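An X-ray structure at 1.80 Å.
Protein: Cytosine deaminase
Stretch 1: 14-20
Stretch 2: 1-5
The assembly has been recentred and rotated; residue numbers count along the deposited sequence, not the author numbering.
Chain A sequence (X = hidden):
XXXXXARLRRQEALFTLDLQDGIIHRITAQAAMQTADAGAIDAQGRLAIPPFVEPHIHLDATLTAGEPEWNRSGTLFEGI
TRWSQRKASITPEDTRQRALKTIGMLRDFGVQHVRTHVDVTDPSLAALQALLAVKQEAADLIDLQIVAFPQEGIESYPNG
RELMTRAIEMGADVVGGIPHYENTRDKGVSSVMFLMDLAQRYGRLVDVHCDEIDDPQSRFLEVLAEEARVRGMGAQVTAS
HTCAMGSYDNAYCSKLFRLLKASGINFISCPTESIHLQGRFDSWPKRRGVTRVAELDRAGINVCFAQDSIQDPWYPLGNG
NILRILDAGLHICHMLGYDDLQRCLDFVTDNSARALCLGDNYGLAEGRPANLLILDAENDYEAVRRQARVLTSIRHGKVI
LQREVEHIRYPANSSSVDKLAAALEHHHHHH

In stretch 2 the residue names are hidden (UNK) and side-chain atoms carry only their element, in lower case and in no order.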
ATOM      1  N   LEU A  14      27.708  -4.746 -13.615  1.00 28.59           N
ATOM      2  CA  LEU A  14      27.563  -5.896 -12.723  1.00 28.64           C
ATOM      3  C   LEU A  14      28.799  -6.005 -11.833  1.00 31.42           C
ATOM      4  O   LEU A  14      29.903  -5.661 -12.257  1.00 32.13           O
ATOM      5  CB  LEU A  14      27.396  -7.185 -13.530  1.00 28.73           C
ATOM      6  CG  LEU A  14      26.076  -7.374 -14.286  1.00 31.77           C
ATOM      7  CD1 LEU A  14      26.160  -8.576 -15.215  1.00 37.47           C
ATOM      8  CD2 LEU A  14      24.917  -7.535 -13.314  1.00 32.20           C
ATOM      9  N   PHE A  15      28.621  -6.485 -10.605  1.00 25.73           N
ATOM     10  CA  PHE A  15      29.735  -6.541  -9.665  1.00 23.48           C
ATOM     11  C   PHE A  15      29.925  -7.906  -9.030  1.00 29.76           C
ATOM     12  O   PHE A  15      28.968  -8.655  -8.831  1.00 24.27           O
ATOM     13  CB  PHE A  15      29.557  -5.504  -8.552  1.00 24.80           C
ATOM     14  CG  PHE A  15      29.599  -4.084  -9.030  1.00 28.41           C
ATOM     15  CD1 PHE A  15      30.758  -3.338  -8.912  1.00 26.71           C
ATOM     16  CD2 PHE A  15      28.477  -3.492  -9.591  1.00 29.97           C
ATOM     17  CE1 PHE A  15      30.801  -2.026  -9.352  1.00 29.07           C
ATOM     18  CE2 PHE A  15      28.512  -2.182 -10.029  1.00 31.62           C
ATOM     19  CZ  PHE A  15      29.682  -1.449  -9.914  1.00 32.17           C
ATOM     20  N   THR A  16      31.176  -8.219  -8.718  1.00 24.66           N
ATOM     21  CA  THR A  16      31.495  -9.337  -7.837  1.00 27.03           C
ATOM     22  C   THR A  16      31.824  -8.802  -6.443  1.00 29.42           C
ATOM     23  O   THR A  16      32.573  -7.835  -6.301  1.00 28.57           O
ATOM     24  CB  THR A  16      32.668 -10.164  -8.384  1.00 29.82           C
ATOM     25  OG1 THR A  16      32.201 -10.957  -9.481  1.00 35.49           O
ATOM     26  CG2 THR A  16      33.234 -11.082  -7.319  1.00 26.46           C
ATOM     27  N   LEU A  17      31.238  -9.422  -5.420  1.00 27.40           N
ATOM     28  CA  LEU A  17      31.493  -9.046  -4.041  1.00 23.53           C
ATOM     29  C   LEU A  17      32.181 -10.197  -3.319  1.00 31.98           C
ATOM     30  O   LEU A  17      31.694 -11.331  -3.333  1.00 33.42           O
ATOM     31  CB  LEU A  17      30.170  -8.710  -3.329  1.00 22.45           C
ATOM     32  CG  LEU A  17      29.129  -7.974  -4.178  1.00 29.97           C
ATOM     33  CD1 LEU A  17      27.853  -7.737  -3.379  1.00 34.02           C
ATOM     34  CD2 LEU A  17      29.683  -6.661  -4.683  1.00 32.31           C
ATOM     35  N   ASP A  18      33.317  -9.908  -2.694  1.00 29.13           N
ATOM     36  CA  ASP A  18      34.072 -10.917  -1.964  1.00 33.29           C
ATOM     37  C   ASP A  18      33.935 -10.675  -0.474  1.00 32.61           C
ATOM     38  O   ASP A  18      34.320  -9.617   0.026  1.00 30.85           O
ATOM     39  CB  ASP A  18      35.549 -10.880  -2.363  1.00 41.14           C
ATOM     40  CG  ASP A  18      35.785 -11.397  -3.767  1.00 56.20           C
ATOM     41  OD1 ASP A  18      35.073 -12.341  -4.179  1.00 57.70           O
ATOM     42  OD2 ASP A  18      36.681 -10.862  -4.459  1.00 66.42           O
ATOM     43  N   LEU A  19      33.364 -11.652   0.228  1.00 31.02           N
ATOM     44  CA  LEU A  19      33.146 -11.537   1.665  1.00 31.75           C
ATOM     45  C   LEU A  19      34.107 -12.463   2.392  1.00 34.98           C
ATOM     46  O   LEU A  19      34.281 -13.622   2.012  1.00 34.86           O
ATOM     47  CB  LEU A  19      31.702 -11.889   2.019  1.00 28.48           C
ATOM     48  CG  LEU A  19      30.630 -11.161   1.206  1.00 26.85           C
ATOM     49  CD1 LEU A  19      29.240 -11.493   1.737  1.00 27.49           C
ATOM     50  CD2 LEU A  19      30.865  -9.662   1.210  1.00 26.23           C
ATOM     51  N   GLN A  20      34.735 -11.952   3.440  1.00 29.86           N
ATOM     52  CA  GLN A  20      35.755 -12.717   4.132  1.00 33.39           C
ATOM     53  C   GLN A  20      35.872 -12.235   5.563  1.00 32.20           C
ATOM     54  O   GLN A  20      35.909 -11.035   5.808  1.00 36.33           O
ATOM     55  CB  GLN A  20      37.087 -12.548   3.407  1.00 37.38           C
ATOM     56  CG  GLN A  20      38.250 -13.260   4.040  1.00 47.93           C
ATOM     57  CD  GLN A  20      39.500 -13.139   3.195  1.00 56.42           C
ATOM     58  OE1 GLN A  20      39.426 -13.027   1.968  1.00 56.11           O
ATOM     59  NE2 GLN A  20      40.657 -13.145   3.847  1.00 62.26           N
ATOM     60  N   UNK A   1      33.208 -15.986   1.060  1.00 35.33           N
ATOM     61  CA  UNK A   1      32.049 -16.163   0.194  1.00 35.68           C
ATOM     62  C   UNK A   1      32.058 -15.144  -0.935  1.00 37.91           C
ATOM     63  O   UNK A   1      32.351 -13.974  -0.716  1.00 45.95           O
ATOM     64  c   UNK A   1      28.389 -14.920   2.420  1.00 59.96           C
ATOM     65  s   UNK A   1      28.004 -16.107   1.143  1.00 63.80           S
ATOM     66  c   UNK A   1      30.757 -16.035   0.998  1.00 31.70           C
ATOM     67  c   UNK A   1      29.498 -16.021   0.142  1.00 32.27           C
ATOM     68  N   UNK A   2      31.733 -15.592  -2.142  1.00 35.45           N
ATOM     69  CA  UNK A   2      31.744 -14.716  -3.306  1.00 36.64           C
ATOM     70  C   UNK A   2      30.352 -14.593  -3.918  1.00 34.86           C
ATOM     71  O   UNK A   2      29.619 -15.578  -4.019  1.00 36.39           O
ATOM     72  n   UNK A   2      35.849 -14.079  -6.284  1.00 53.55           N
ATOM     73  c   UNK A   2      35.061 -15.344  -6.304  1.00 53.82           C
ATOM     74  c   UNK A   2      33.611 -15.113  -6.708  1.00 50.94           C
ATOM     75  c   UNK A   2      32.731 -15.239  -4.349  1.00 37.13           C
ATOM     76  c   UNK A   2      32.821 -14.395  -5.614  1.00 45.70           C
ATOM     77  N   UNK A   3      29.987 -13.376  -4.308  1.00 30.63           N
ATOM     78  CA  UNK A   3      28.740 -13.147  -5.027  1.00 27.12           C
ATOM     79  C   UNK A   3      29.079 -12.537  -6.375  1.00 29.32           C
ATOM     80  O   UNK A   3      29.782 -11.534  -6.434  1.00 32.62           O
ATOM     81  c   UNK A   3      26.914 -11.637  -1.959  1.00 30.37           C
ATOM     82  c   UNK A   3      27.810 -12.180  -4.279  1.00 30.17           C
ATOM     83  c   UNK A   3      27.530 -12.679  -2.854  1.00 28.50           C
ATOM     84  c   UNK A   3      26.516 -12.008  -5.052  1.00 27.59           C
ATOM     85  N   UNK A   4      28.600 -13.146  -7.455  1.00 27.48           N
ATOM     86  CA  UNK A   4      28.850 -12.615  -8.795  1.00 26.17           C
ATOM     87  C   UNK A   4      27.565 -12.131  -9.469  1.00 24.52           C
ATOM     88  O   UNK A   4      26.461 -12.462  -9.024  1.00 24.24           O
ATOM     89  c   UNK A   4      30.897 -14.065  -9.173  1.00 32.52           C
ATOM     90  c   UNK A   4      29.182 -15.853 -10.990  1.00 31.46           C
ATOM     91  c   UNK A   4      29.529 -13.648  -9.723  1.00 26.35           C
ATOM     92  c   UNK A   4      28.628 -14.869  -9.949  1.00 26.57           C
ATOM     93  N   UNK A   5      27.733 -11.352 -10.539  1.00 24.68           N
ATOM     94  CA  UNK A   5      26.626 -10.894 -11.375  1.00 24.28           C
ATOM     95  C   UNK A   5      25.614 -10.067 -10.596  1.00 25.00           C
ATOM     96  O   UNK A   5      24.408 -10.132 -10.850  1.00 26.94           O
ATOM     97  c   UNK A   5      25.922 -12.077 -12.048  1.00 28.39           C
ATOM     98  o   UNK A   5      27.699 -12.224 -13.653  1.00 28.53           O
ATOM     99  n   UNK A   5      26.585 -14.117 -13.161  1.00 26.50           N
ATOM    100  c   UNK A   5      26.816 -12.815 -13.023  1.00 29.28           C
TER

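Position 1 carries four side-chain atoms in an unbranched row: two carbons, a sulfur and a last carbon, which lies 3.6 Å from CD1 of L19. A thioether within a linear chain identifies methionine, M1. Its chain is extended through chi1 and chi2 (both t) before chi3 turns to p. A flexible, apolar chain suits this place, since its terminal methyl can reach and pack against a leucine. M1 N donates to L19 O at 2.8 Å, and L19 N donates to M1 O at 2.7 Å.

Position 2 has four carbons in a row ending in nitrogen, and this nitrogen lies 2.8 Å from D18 OD1. The residue is lysine, K2. Its CA-to-CB bond points to the same face of the sheet as that of D18, and the bends at chi3 and chi4 (both m) bring NZ to OD1, forming a hydrogen-bonded salt bridge. A long chain ending in a charge suits a partly exposed site beside an aspartate. Its aliphatic part is useful too: K2 CG packs 3.7 Å from T16 CG2.

Position 3 shows four carbons, forked at the first, with one arm two carbons long; the carbon ending that arm lies 4.3 Å from L17 CD1 and 4.4 Å from L19 CD1. This beta-branched pattern is isoleucine, I3, a residue type well suited to extended backbone. It packs on the face it shares with L17, where both residues are buried. I3 N donates to L17 O and L17 N donates to I3 O, both at 2.8 Å.

Position 4 has the same four-carbon fork, and the carbon of its shorter arm lies 3.4 Å from T16 OG1. It is again isoleucine, I4. A branched apolar side chain suits a buried strand position, but its end leads away from stretch 1, so it covers little of the neighbouring strand.

Position 5 has two carbons, the second bearing one oxygen and one nitrogen; the oxygen lies 4.3 Å from L14 CD1. This amide is asparagine, N5. Its positive phi of 60° fits the corner the chain turns here, a conformation asparagine tolerates better than most residues. Both polar ends of the buried amide are hydrogen-bonded elsewhere in the structure, while N5 O lies 3.6 Å from L14 CD2.

The contact is thus an antiparallel strand pairing, with axes at 175°. Four backbone hydrogen bonds form its ladder, supplemented by weaker CA-H...O contacts from T16 CA to I3 O (3.1 Å) and K2 CA to L17 O (3.4 Å). Strand alternation places the K2–D18 salt bridge on one face and the I3–L17 apolar pair on the other.

Stretch 2 (1-5) MKIIN
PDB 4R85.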